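Local coordinates for protein predicted metal-dependent phosphohydrolase (Magnetospirillum magnetotacticum MS-1, PDB 3KH1) that probably removes the phosphate from deoxyribonucleoside 5'-monophosphates as a metal-dependent phosphohydrolase of the HD-domain family, at residues 25-29 / 83-87; 44-49 / 72-76; 77-82 / 103-108. All coordinates share one frame; numbering follows the deposited sequence. Where two conformers were deposited one is given.

Interaction 1. Residues 25-29 / 83-87; sequences TILRQ and GDTFI
Asp-84 meets the backbone at Leu-27 and Arg-28, and the contact of 25-29 with 83-87 is a worked example of two segments of chain joined largely through water. They run in nearly the same direction. With CG anti to the backbone N (chi1 180°), Asp-84 extends its carboxylate across the gap: CB lies 3.4 Å from Leu-27 O, and OD2 lies 3.6 Å from Arg-28 CA. Ile-26 sets its CG2 methyl 3.9 Å from Asp-84 N, crossing the aspartate side chain at a slant. Arg-28 also slants past the carboxylate, the two planes 54° apart. NH1 of Arg-28 stays 4.6 Å from Asp-84 OD1, while NE forms a salt bridge with Glu-39. At the far end Gln-29 crosses Phe-86 at about a right angle, its CB 3.7 Å from CD1 of the ring and its amide plane turned 79° from the ring plane; its OE1 goes to His-160. One water donates to Leu-27 O and Asp-84 OD2 while accepting from Gln-29 NE2. A second accepts from Gln-29 N and donates to the same Asp-84 OD2 at 2.6 Å. With an alanine here, both waters would probably lose the acceptor they share, and Leu-27 and Gln-29 would lose their bridge to the loop. A calcium ion about 4 Å from the Phe-86 side chain places this end beside a metal. Chemically, one carboxylate oxygen collects two water donors, a polar, solvent-mediated closure of a loop at the protein surface.

Interaction 2. Residues 44-49 / 72-76; sequences HSWHIA and LLIHD
Ser-45 faces His-75 and Asp-76 across two waters, which carry the polar part of this contact. The Ser-45 hydroxyl donates to one of them over 2.6 Å from OG, and that water passes a hydrogen on to Asp-76 OD2 and sits in the plane of the His-44 ring, at its edge. The other donates to Ser-45 OG and to Leu-73 O while accepting from Asp-76 N, 2.8 Å from its oxygen. Both roles of the serine oxygen, donor and acceptor, are thereby used.

A direct hydrogen bond fixes the histidine. His-75 ND1 reaches back to Leu-72 O at 2.7 Å, almost straight at 175°, in the ring plane and on a carbonyl lone pair; chi1 of 86° folds the ring back over its own chain to do so. The ring then presents CE1 3.1 Å from Ser-45 OG, and the same atom stands 4.2 Å from His-44 CD2, the two rings meeting edge to edge.

Apolar packing lies one turn further along. Ala-49 CB touches Leu-73 CD2 at 3.7 Å, and in the conformer described here the Ile-48 and Leu-72 side chains cross at about a right angle, CG2 against CD1. Leu-73 O also accepts from Trp-46 of the second subunit, tying this layer to the dimer.

His-44, the His-75/Asp-76 doublet and Asp-141, whose OD1 is hydrogen-bonded to His-44 NE2, match the signature that binds metal in HD-domain relatives. The chemistry is consistent with a second shell, in which Ser-45, through water, and Leu-72 O would orient residues that probably form the metal site.

Interaction 3. Residues 77-82 / 103-108; sequences IVEIDA and AAARLF
The short helix 79-82, which follows the His-Asp doublet of the HD fold, packs with its lead-in against helix 96-108 through Asp-81 and Arg-106. Their side chains cross at about a right angle, yet the carboxylate and guanidinium planes are nearly coplanar, 21° apart, and the guanidinium is met at its edge. Arg-106 grips side-on: NE gives a bond of 2.7 Å to Asp-81 OD2 on its syn lone pair, nearly straight at 173°, and NH2 gives one of 2.8 Å to OD1. Arg-106 leaves its own helix with CG anti to the backbone N (chi1 -175°) and bends at chi3, which turns NE and NH2 toward the aspartate. NH2 also salt-bridges Glu-19, linking the pair to helix 8-19.

Next to the salt bridge lies the apolar packing of a mainly helical domain. Small residues let the backbones come close: CA of Val-78 is 5.1 Å from CA of Ala-103, whose CB lies 3.2 Å from Val-78 O, a carbonyl that accepts from Asp-81 N and Ala-82 N. Val-78 CG1 rests on Ala-104 CB at 3.7 Å and also touches Phe-108 CE2. Leu-107 rests CD1 3.4 Å from Ile-77 O and 3.9 Å from Ile-80 CB. Trp-123 of helix 113-128 packs on Val-78, Ala-104 and Phe-108, while Phe-16 of helix 8-19 touches Ile-77 and Phe-108.

One continuous run, residues 72-87, supplies a segment to all three interactions: the end of helix 65-74 in interaction 2, helix 79-82 and its lead-in in interaction 3, and the loop beyond in interaction 1. Along the chain, interaction 2 is nested within interaction 1, interaction 3 follows interaction 2, and interactions 1 and 3 cross. Their centres lie 13 to 15 Å apart. Glu-79, in segment 77-82, brings its carboxylate close to the like-charged Asp-84 of interaction 1, and Arg-28 of interaction 1 packs on His-44 of interaction 2. The run carrying the His-Asp doublet is thus packed against helix 41-54, helix 96-108 and strand 27-28, with the probable metal-site residues in interaction 2.

Interaction 1. Residues 25-29 / 83-87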
ATOM      1  N   THR A  25       4.819  10.720  -3.864  1.00 11.46           N
ATOM      2  CA  THR A  25       5.321  12.066  -3.719  1.00 13.69           C
ATOM      3  C   THR A  25       4.291  13.029  -3.121  1.00 12.72           C
ATOM      4  O   THR A  25       4.601  14.189  -2.912  1.00 14.14           O
ATOM      5  CB  THR A  25       5.789  12.664  -5.140  1.00 14.59           C
ATOM      6  OG1 THR A  25       4.649  12.903  -5.953  1.00 20.86           O
ATOM      7  CG2 THR A  25       6.665  11.763  -5.855  1.00 19.69           C
ATOM      8  N   ILE A  26       3.072  12.561  -2.860  1.00 10.76           N
ATOM      9  CA  ILE A  26       1.982  13.418  -2.336  1.00 11.20           C
ATOM     10  C   ILE A  26       1.985  13.306  -0.826  1.00 10.77           C
ATOM     11  O   ILE A  26       1.786  12.213  -0.247  1.00 10.86           O
ATOM     12  CB  ILE A  26       0.625  13.035  -2.902  1.00 10.55           C
ATOM     13  CG1 ILE A  26       0.619  13.019  -4.432  1.00 12.60           C
ATOM     14  CG2 ILE A  26      -0.482  13.983  -2.350  1.00 12.31           C
ATOM     15  CD1 ILE A  26       0.960  14.362  -5.082  1.00 14.85           C
ATOM     16  N   LEU A  27       2.233  14.411  -0.156  1.00 10.11           N
ATOM     17  CA  LEU A  27       2.399  14.435   1.316  1.00  9.86           C
ATOM     18  C   LEU A  27       1.163  14.909   2.076  1.00  9.90           C
ATOM     19  O   LEU A  27       0.468  15.845   1.680  1.00 13.03           O
ATOM     20  CB  LEU A  27       3.581  15.318   1.702  1.00 11.25           C
ATOM     21  CG  LEU A  27       4.898  14.849   1.042  1.00 13.03           C
ATOM     22  CD1 LEU A  27       6.077  15.686   1.374  1.00 15.94           C
ATOM     23  CD2 LEU A  27       5.169  13.336   1.340  1.00 15.80           C
ATOM     24  N   ARG A  28       0.906  14.235   3.169  1.00 10.08           N
ATOM     25  CA  ARG A  28      -0.168  14.534   4.095  1.00 10.34           C
ATOM     26  C   ARG A  28       0.366  15.377   5.254  1.00 10.03           C
ATOM     27  O   ARG A  28       1.577  15.573   5.398  1.00 11.49           O
ATOM     28  CB  ARG A  28      -0.713  13.217   4.649  1.00  9.12           C
ATOM     29  CG  ARG A  28      -1.373  12.373   3.594  1.00 10.96           C
ATOM     30  CD  ARG A  28      -1.643  10.950   3.992  1.00 10.73           C
ATOM     31  NE  ARG A  28      -2.299  10.858   5.267  1.00 14.74           N
ATOM     32  CZ  ARG A  28      -3.565  10.987   5.563  1.00 15.75           C
ATOM     33  NH1 ARG A  28      -4.458  11.043   4.606  1.00 16.23           N
ATOM     34  NH2 ARG A  28      -3.944  10.916   6.862  1.00 20.30           N
ATOM     35  N   GLN A  29      -0.524  15.827   6.139  1.00  9.67           N
ATOM     36  CA  GLN A  29      -0.085  16.490   7.386  1.00  9.71           C
ATOM     37  C   GLN A  29       0.146  15.537   8.555  1.00  9.58           C
ATOM     38  O   GLN A  29       0.825  15.903   9.527  1.00 10.60           O
ATOM     39  CB  GLN A  29      -1.093  17.561   7.807  1.00 10.24           C
ATOM     40  CG  GLN A  29      -1.111  18.706   6.857  1.00 11.14           C
ATOM     41  CD  GLN A  29       0.252  19.370   6.774  1.00 12.32           C
ATOM     42  OE1 GLN A  29       0.768  19.877   7.787  1.00 13.27           O
ATOM     43  NE2 GLN A  29       0.849  19.377   5.569  1.00 13.73           N
ATOM     44  N   GLY A  83      -3.525  16.858  -5.419  1.00 16.83           N
ATOM     45  CA  GLY A  83      -2.844  17.119  -4.150  1.00 16.45           C
ATOM     46  C   GLY A  83      -3.677  16.676  -2.967  1.00 16.35           C
ATOM     47  O   GLY A  83      -4.797  16.205  -3.101  1.00 16.62           O
ATOM     48  N   ASP A  84      -3.095  16.784  -1.795  1.00 16.88           N
ATOM     49  CA  ASP A  84      -3.762  16.475  -0.571  1.00 16.48           C
ATOM     50  C   ASP A  84      -4.409  17.740  -0.005  1.00 18.44           C
ATOM     51  O   ASP A  84      -3.890  18.856  -0.173  1.00 20.76           O
ATOM     52  CB  ASP A  84      -2.740  15.937   0.436  1.00 16.80           C
ATOM     53  CG  ASP A  84      -3.365  15.584   1.772  1.00 17.30           C
ATOM     54  OD1 ASP A  84      -4.176  14.661   1.753  1.00 21.93           O
ATOM     55  OD2 ASP A  84      -3.051  16.206   2.798  1.00 20.72           O
ATOM     56  N   THR A  85      -5.564  17.544   0.638  1.00 18.74           N
ATOM     57  CA  THR A  85      -6.247  18.593   1.354  1.00 20.35           C
ATOM     58  C   THR A  85      -6.398  18.148   2.803  1.00 18.67           C
ATOM     59  O   THR A  85      -7.029  17.123   3.063  1.00 21.36           O
ATOM     60  CB  THR A  85      -7.678  18.829   0.742  1.00 21.10           C
ATOM     61  OG1 THR A  85      -7.617  19.085  -0.700  1.00 26.91           O
ATOM     62  CG2 THR A  85      -8.339  20.023   1.420  1.00 24.29           C
ATOM     63  N   PHE A  86      -5.859  18.911   3.742  1.00 17.99           N
ATOM     64  CA  PHE A  86      -5.975  18.560   5.161  1.00 17.34           C
ATOM     65  C   PHE A  86      -7.446  18.636   5.558  1.00 17.91           C
ATOM     66  O   PHE A  86      -8.134  19.564   5.182  1.00 19.18           O
ATOM     67  CB  PHE A  86      -5.137  19.507   5.976  1.00 16.96           C
ATOM     68  CG  PHE A  86      -5.123  19.214   7.453  1.00 15.44           C
ATOM     69  CD1 PHE A  86      -4.794  17.962   7.937  1.00 17.23           C
ATOM     70  CD2 PHE A  86      -5.439  20.212   8.338  1.00 17.14           C
ATOM     71  CE1 PHE A  86      -4.737  17.730   9.312  1.00 17.14           C
ATOM     72  CE2 PHE A  86      -5.413  20.011   9.705  1.00 18.29           C
ATOM     73  CZ  PHE A  86      -5.039  18.758  10.203  1.00 16.24           C
ATOM     74  N   ILE A  87      -7.911  17.636   6.289  1.00 17.65           N
ATOM     75  CA  ILE A  87      -9.335  17.472   6.556  1.00 18.98           C
ATOM     76  C   ILE A  87      -9.952  18.684   7.222  1.00 18.99           C
ATOM     77  O   ILE A  87     -11.103  19.011   6.952  1.00 22.26           O
ATOM     78  CB  ILE A  87      -9.560  16.164   7.404  1.00 19.52           C
ATOM     79  CG1 ILE A  87     -11.046  15.874   7.606  1.00 23.38           C
ATOM     80  CG2 ILE A  87      -8.874  16.273   8.788  1.00 20.54           C
ATOM     81  CD1 ILE A  87     -11.691  15.266   6.487  1.00 24.97           C
TER
HETATM   82  O   HOH W   1      -0.522  18.127   3.134  1.00 22.94           O
HETATM   83  O   HOH W   2      -3.328  15.924   5.332  0.50 15.52           O

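Interaction 2. Residues 44-49 / 72-76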
ATOM      1  N   HIS A  44       0.389   5.762   3.346  1.00  8.76           N
ATOM      2  CA  HIS A  44      -0.885   5.856   4.078  1.00  8.83           C
ATOM      3  C   HIS A  44      -1.847   4.788   3.592  1.00  9.02           C
ATOM      4  O   HIS A  44      -2.433   4.072   4.425  1.00  8.64           O
ATOM      5  CB  HIS A  44      -1.502   7.255   3.903  1.00  8.86           C
ATOM      6  CG  HIS A  44      -2.813   7.425   4.596  1.00  8.79           C
ATOM      7  ND1 HIS A  44      -2.899   7.660   5.958  1.00 10.33           N
ATOM      8  CD2 HIS A  44      -4.092   7.309   4.150  1.00 10.45           C
ATOM      9  CE1 HIS A  44      -4.178   7.768   6.289  1.00 11.00           C
ATOM     10  NE2 HIS A  44      -4.915   7.509   5.231  1.00 10.98           N
ATOM     11  N   SER A  45      -1.996   4.653   2.264  1.00  8.19           N
ATOM     12  CA  SER A  45      -2.898   3.655   1.715  1.00  8.03           C
ATOM     13  C   SER A  45      -2.386   2.238   2.067  1.00  8.28           C
ATOM     14  O   SER A  45      -3.213   1.357   2.341  1.00  8.10           O
ATOM     15  CB  SER A  45      -3.093   3.843   0.220  1.00  8.99           C
ATOM     16  OG  SER A  45      -3.971   4.941  -0.010  1.00 11.81           O
ATOM     17  N   TRP A  46      -1.073   1.981   2.010  1.00  8.27           N
ATOM     18  CA  TRP A  46      -0.550   0.704   2.511  1.00  8.50           C
ATOM     19  C   TRP A  46      -1.073   0.434   3.916  1.00  8.53           C
ATOM     20  O   TRP A  46      -1.544  -0.662   4.215  1.00  8.99           O
ATOM     21  CB  TRP A  46       1.003   0.719   2.537  1.00  8.43           C
ATOM     22  CG  TRP A  46       1.537  -0.446   3.332  1.00  8.32           C
ATOM     23  CD1 TRP A  46       1.637  -1.710   2.899  1.00  9.16           C
ATOM     24  CD2 TRP A  46       1.984  -0.418   4.683  1.00  8.32           C
ATOM     25  NE1 TRP A  46       2.080  -2.513   3.886  1.00  8.68           N
ATOM     26  CE2 TRP A  46       2.314  -1.736   5.008  1.00  8.46           C
ATOM     27  CE3 TRP A  46       2.130   0.588   5.625  1.00  9.29           C
ATOM     28  CZ2 TRP A  46       2.755  -2.109   6.268  1.00  9.36           C
ATOM     29  CZ3 TRP A  46       2.627   0.225   6.888  1.00  8.99           C
ATOM     30  CH2 TRP A  46       2.920  -1.113   7.197  1.00  9.81           C
ATOM     31  N   HIS A  47      -0.946   1.405   4.782  1.00  8.39           N
ATOM     32  CA  HIS A  47      -1.239   1.204   6.178  1.00  8.62           C
ATOM     33  C   HIS A  47      -2.689   0.915   6.425  1.00  8.44           C
ATOM     34  O   HIS A  47      -3.038  -0.036   7.130  1.00  8.58           O
ATOM     35  CB  HIS A  47      -0.809   2.452   6.945  1.00  8.77           C
ATOM     36  CG  HIS A  47      -0.488   2.228   8.394  1.00  9.24           C
ATOM     37  ND1 HIS A  47      -0.029   3.249   9.188  1.00  9.72           N
ATOM     38  CD2 HIS A  47      -0.569   1.132   9.189  1.00  9.99           C
ATOM     39  CE1 HIS A  47       0.203   2.775  10.405  1.00  9.87           C
ATOM     40  NE2 HIS A  47      -0.094   1.493  10.436  1.00  9.86           N
ATOM     41  N   ILE A  48      -3.574   1.667   5.779  1.00  8.61           N
ATOM     42  CA  ILE A  48      -5.015   1.465   6.001  0.50  9.10           C
ATOM     43  C   ILE A  48      -5.501   0.177   5.356  1.00  8.46           C
ATOM     44  O   ILE A  48      -6.380  -0.477   5.873  1.00  9.65           O
ATOM     45  CB  ILE A  48      -5.926   2.587   5.424  0.50  9.17           C
ATOM     46  CG1 ILE A  48      -5.387   4.014   5.601  0.50  8.33           C
ATOM     47  CG2 ILE A  48      -7.328   2.501   6.061  0.50  8.17           C
ATOM     48  CD1 ILE A  48      -4.867   4.313   7.022  0.50 10.26           C
ATOM     49  N   ALA A  49      -4.975  -0.163   4.174  1.00  8.69           N
ATOM     50  CA  ALA A  49      -5.361  -1.447   3.568  1.00  8.80           C
ATOM     51  C   ALA A  49      -4.926  -2.628   4.420  1.00  8.59           C
ATOM     52  O   ALA A  49      -5.672  -3.603   4.551  1.00  9.35           O
ATOM     53  CB  ALA A  49      -4.792  -1.567   2.135  1.00  9.12           C
ATOM     54  N   LEU A  72      -9.302   1.014  -0.717  1.00  9.04           N
ATOM     55  CA  LEU A  72      -8.325   1.815   0.001  1.00  8.80           C
ATOM     56  C   LEU A  72      -7.036   1.980  -0.788  1.00  9.36           C
ATOM     57  O   LEU A  72      -6.415   3.048  -0.750  1.00  9.70           O
ATOM     58  CB  LEU A  72      -8.045   1.221   1.379  1.00  9.19           C
ATOM     59  CG  LEU A  72      -9.206   1.396   2.385  1.00  9.25           C
ATOM     60  CD1 LEU A  72      -8.957   0.493   3.604  1.00 11.78           C
ATOM     61  CD2 LEU A  72      -9.339   2.831   2.754  1.00 12.92           C
ATOM     62  N   LEU A  73      -6.580   0.947  -1.454  1.00  9.08           N
ATOM     63  CA  LEU A  73      -5.342   1.051  -2.242  1.00  9.35           C
ATOM     64  C   LEU A  73      -5.494   2.127  -3.325  1.00  9.15           C
ATOM     65  O   LEU A  73      -4.528   2.793  -3.670  1.00  9.55           O
ATOM     66  CB  LEU A  73      -4.962  -0.254  -2.878  1.00  9.32           C
ATOM     67  CG  LEU A  73      -4.556  -1.353  -1.864  1.00  9.28           C
ATOM     68  CD1 LEU A  73      -4.413  -2.697  -2.591  1.00 10.75           C
ATOM     69  CD2 LEU A  73      -3.207  -0.987  -1.176  1.00 10.08           C
ATOM     70  N   ILE A  74      -6.702   2.324  -3.860  1.00  9.50           N
ATOM     71  CA  ILE A  74      -6.865   3.275  -4.971  1.00 10.17           C
ATOM     72  C   ILE A  74      -7.472   4.617  -4.564  1.00 10.78           C
ATOM     73  O   ILE A  74      -7.569   5.518  -5.399  1.00 11.12           O
ATOM     74  CB  ILE A  74      -7.623   2.650  -6.177  1.00 11.01           C
ATOM     75  CG1 ILE A  74      -9.060   2.240  -5.861  1.00 11.55           C
ATOM     76  CG2 ILE A  74      -6.836   1.457  -6.673  1.00 12.93           C
ATOM     77  CD1 ILE A  74     -10.103   3.381  -5.892  1.00 13.93           C
ATOM     78  N   HIS A  75      -7.922   4.761  -3.309  1.00 10.45           N
ATOM     79  CA  HIS A  75      -8.751   5.893  -2.911  1.00 11.28           C
ATOM     80  C   HIS A  75      -8.110   7.261  -3.047  1.00 10.70           C
ATOM     81  O   HIS A  75      -8.839   8.228  -3.171  1.00 12.04           O
ATOM     82  CB  HIS A  75      -9.333   5.723  -1.465  1.00 11.35           C
ATOM     83  CG  HIS A  75      -8.413   6.202  -0.384  1.00 11.87           C
ATOM     84  ND1 HIS A  75      -7.303   5.485   0.056  1.00 11.40           N
ATOM     85  CD2 HIS A  75      -8.411   7.372   0.311  1.00 11.98           C
ATOM     86  CE1 HIS A  75      -6.670   6.199   0.986  1.00 12.17           C
ATOM     87  NE2 HIS A  75      -7.340   7.336   1.174  1.00 11.82           N
ATOM     88  N   ASP A  76      -6.783   7.318  -2.986  1.00 10.79           N
ATOM     89  CA  ASP A  76      -6.058   8.560  -3.116  1.00 10.10           C
ATOM     90  C   ASP A  76      -5.329   8.750  -4.435  1.00 10.58           C
ATOM     91  O   ASP A  76      -4.642   9.755  -4.636  1.00 11.62           O
ATOM     92  CB  ASP A  76      -5.071   8.772  -1.959  1.00 10.31           C
ATOM     93  CG  ASP A  76      -5.696   9.496  -0.774  1.00 10.98           C
ATOM     94  OD1 ASP A  76      -6.756  10.145  -0.947  1.00 12.38           O
ATOM     95  OD2 ASP A  76      -5.045   9.448   0.288  1.00 12.01           O
TER
HETATM   96  O   HOH W   3      -3.641   7.331   1.025  1.00 11.08           O
HETATM   97  O   HOH W   4      -4.683   5.448  -2.629  1.00 11.09           O

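Interaction 3. Residues 77-82 / 103-108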
ATOM      1  N   ILE A  77      -5.526   7.872  -5.393  1.00 10.87           N
ATOM      2  CA  ILE A  77      -4.867   8.062  -6.696  1.00 11.38           C
ATOM      3  C   ILE A  77      -5.150   9.421  -7.313  1.00 12.20           C
ATOM      4  O   ILE A  77      -4.235  10.040  -7.902  1.00 12.78           O
ATOM      5  CB  ILE A  77      -5.145   6.879  -7.633  1.00 13.07           C
ATOM      6  CG1 ILE A  77      -4.302   5.645  -7.151  1.00 14.07           C
ATOM      7  CG2 ILE A  77      -4.890   7.265  -9.112  1.00 13.95           C
ATOM      8  CD1 ILE A  77      -4.675   4.323  -7.834  1.00 16.36           C
ATOM      9  N   VAL A  78      -6.383   9.919  -7.155  1.00 12.41           N
ATOM     10  CA  VAL A  78      -6.667  11.252  -7.679  1.00 13.06           C
ATOM     11  C   VAL A  78      -5.759  12.359  -7.142  1.00 12.96           C
ATOM     12  O   VAL A  78      -5.551  13.393  -7.826  1.00 14.41           O
ATOM     13  CB  VAL A  78      -8.144  11.681  -7.451  1.00 13.43           C
ATOM     14  CG1 VAL A  78      -9.081  10.806  -8.339  1.00 14.98           C
ATOM     15  CG2 VAL A  78      -8.528  11.680  -5.939  1.00 14.69           C
ATOM     16  N   GLU A  79      -5.193  12.170  -5.949  1.00 12.05           N
ATOM     17  CA  GLU A  79      -4.306  13.180  -5.366  1.00 12.35           C
ATOM     18  C   GLU A  79      -2.996  13.381  -6.135  1.00 13.01           C
ATOM     19  O   GLU A  79      -2.316  14.382  -5.931  1.00 13.59           O
ATOM     20  CB  GLU A  79      -4.074  12.923  -3.860  1.00 12.43           C
ATOM     21  CG  GLU A  79      -5.416  12.887  -3.067  1.00 12.88           C
ATOM     22  CD  GLU A  79      -5.296  13.145  -1.584  1.00 12.59           C
ATOM     23  OE1 GLU A  79      -4.206  13.070  -1.028  1.00 14.00           O
ATOM     24  OE2 GLU A  79      -6.363  13.469  -0.989  1.00 16.27           O
ATOM     25  N   ILE A  80      -2.605  12.434  -6.987  1.00 12.63           N
ATOM     26  CA  ILE A  80      -1.457  12.637  -7.880  1.00 13.20           C
ATOM     27  C   ILE A  80      -1.567  13.969  -8.579  1.00 15.22           C
ATOM     28  O   ILE A  80      -0.560  14.664  -8.716  1.00 16.48           O
ATOM     29  CB  ILE A  80      -1.280  11.472  -8.873  1.00 13.23           C
ATOM     30  CG1 ILE A  80      -0.822  10.208  -8.151  1.00 13.05           C
ATOM     31  CG2 ILE A  80      -0.341  11.841 -10.016  1.00 14.93           C
ATOM     32  CD1 ILE A  80      -1.014   8.954  -8.935  1.00 12.99           C
ATOM     33  N   ASP A  81      -2.758  14.290  -9.097  1.00 15.95           N
ATOM     34  CA  ASP A  81      -2.992  15.552  -9.764  1.00 17.19           C
ATOM     35  C   ASP A  81      -3.623  16.592  -8.833  1.00 18.61           C
ATOM     36  O   ASP A  81      -3.362  17.798  -8.981  1.00 20.40           O
ATOM     37  CB  ASP A  81      -3.918  15.386 -10.985  1.00 19.41           C
ATOM     38  CG  ASP A  81      -3.302  14.612 -12.153  1.00 19.28           C
ATOM     39  OD1 ASP A  81      -2.090  14.234 -12.117  1.00 21.08           O
ATOM     40  OD2 ASP A  81      -4.089  14.472 -13.156  1.00 21.42           O
ATOM     41  N   ALA A  82      -4.512  16.165  -7.932  1.00 17.84           N
ATOM     42  CA  ALA A  82      -5.276  17.129  -7.114  1.00 18.38           C
ATOM     43  C   ALA A  82      -4.558  17.582  -5.846  1.00 18.06           C
ATOM     44  O   ALA A  82      -4.973  18.590  -5.253  1.00 20.17           O
ATOM     45  CB  ALA A  82      -6.655  16.584  -6.762  1.00 18.35           C
ATOM     46  N   ALA A 103      -8.752  14.817 -12.177  1.00 21.63           N
ATOM     47  CA  ALA A 103      -7.682  13.860 -11.915  1.00 20.10           C
ATOM     48  C   ALA A 103      -8.157  12.435 -12.240  1.00 20.09           C
ATOM     49  O   ALA A 103      -7.435  11.642 -12.872  1.00 19.02           O
ATOM     50  CB  ALA A 103      -7.263  13.966 -10.454  1.00 19.52           C
ATOM     51  N   ALA A 104      -9.337  12.089 -11.748  1.00 19.88           N
ATOM     52  CA  ALA A 104      -9.909  10.763 -11.986  1.00 20.63           C
ATOM     53  C   ALA A 104      -9.991  10.463 -13.479  1.00 21.00           C
ATOM     54  O   ALA A 104      -9.591   9.383 -13.933  1.00 20.49           O
ATOM     55  CB  ALA A 104     -11.238  10.638 -11.348  1.00 21.52           C
ATOM     56  N   ALA A 105     -10.499  11.423 -14.248  1.00 21.64           N
ATOM     57  CA  ALA A 105     -10.591  11.234 -15.687  1.00 22.00           C
ATOM     58  C   ALA A 105      -9.239  10.949 -16.368  1.00 22.63           C
ATOM     59  O   ALA A 105      -9.156  10.049 -17.216  1.00 24.53           O
ATOM     60  CB  ALA A 105     -11.300  12.408 -16.341  1.00 23.71           C
ATOM     61  N   ARG A 106      -8.185  11.663 -15.983  1.00 21.41           N
ATOM     62  CA  ARG A 106      -6.890  11.492 -16.607  1.00 21.72           C
ATOM     63  C   ARG A 106      -6.228  10.210 -16.148  1.00 20.41           C
ATOM     64  O   ARG A 106      -5.678   9.448 -16.950  1.00 21.18           O
ATOM     65  CB  ARG A 106      -5.956  12.661 -16.301  1.00 22.16           C
ATOM     66  CG  ARG A 106      -4.633  12.556 -17.054  1.00 22.55           C
ATOM     67  CD  ARG A 106      -3.658  13.624 -16.641  1.00 23.45           C
ATOM     68  NE  ARG A 106      -2.968  13.327 -15.377  1.00 22.53           N
ATOM     69  CZ  ARG A 106      -1.919  12.501 -15.233  1.00 22.58           C
ATOM     70  NH1 ARG A 106      -1.401  11.826 -16.262  1.00 24.88           N
ATOM     71  NH2 ARG A 106      -1.333  12.401 -14.065  1.00 22.22           N
ATOM     72  N   LEU A 107      -6.254   9.976 -14.829  1.00 17.81           N
ATOM     73  CA  LEU A 107      -5.509   8.876 -14.246  1.00 16.39           C
ATOM     74  C   LEU A 107      -6.189   7.547 -14.505  1.00 15.92           C
ATOM     75  O   LEU A 107      -5.553   6.636 -15.056  1.00 16.16           O
ATOM     76  CB  LEU A 107      -5.282   9.122 -12.748  1.00 16.00           C
ATOM     77  CG  LEU A 107      -4.200  10.216 -12.494  1.00 15.96           C
ATOM     78  CD1 LEU A 107      -4.394  10.873 -11.155  1.00 18.44           C
ATOM     79  CD2 LEU A 107      -2.806   9.609 -12.709  1.00 18.13           C
ATOM     80  N   PHE A 108      -7.441   7.382 -14.069  1.00 16.32           N
ATOM     81  CA  PHE A 108      -8.162   6.138 -14.378  1.00 17.24           C
ATOM     82  C   PHE A 108      -8.320   5.961 -15.895  1.00 17.77           C
ATOM     83  O   PHE A 108      -8.370   4.831 -16.367  1.00 18.13           O
ATOM     84  CB  PHE A 108      -9.511   6.052 -13.633  1.00 17.85           C
ATOM     85  CG  PHE A 108      -9.345   6.052 -12.120  1.00 16.77           C
ATOM     86  CD1 PHE A 108      -8.586   5.078 -11.479  1.00 15.83           C
ATOM     87  CD2 PHE A 108      -9.903   7.042 -11.329  1.00 17.49           C
ATOM     88  CE1 PHE A 108      -8.406   5.088 -10.105  1.00 15.40           C
ATOM     89  CE2 PHE A 108      -9.706   7.030  -9.938  1.00 17.55           C
ATOM     90  CZ  PHE A 108      -8.979   6.073  -9.362  1.00 14.50           C
TER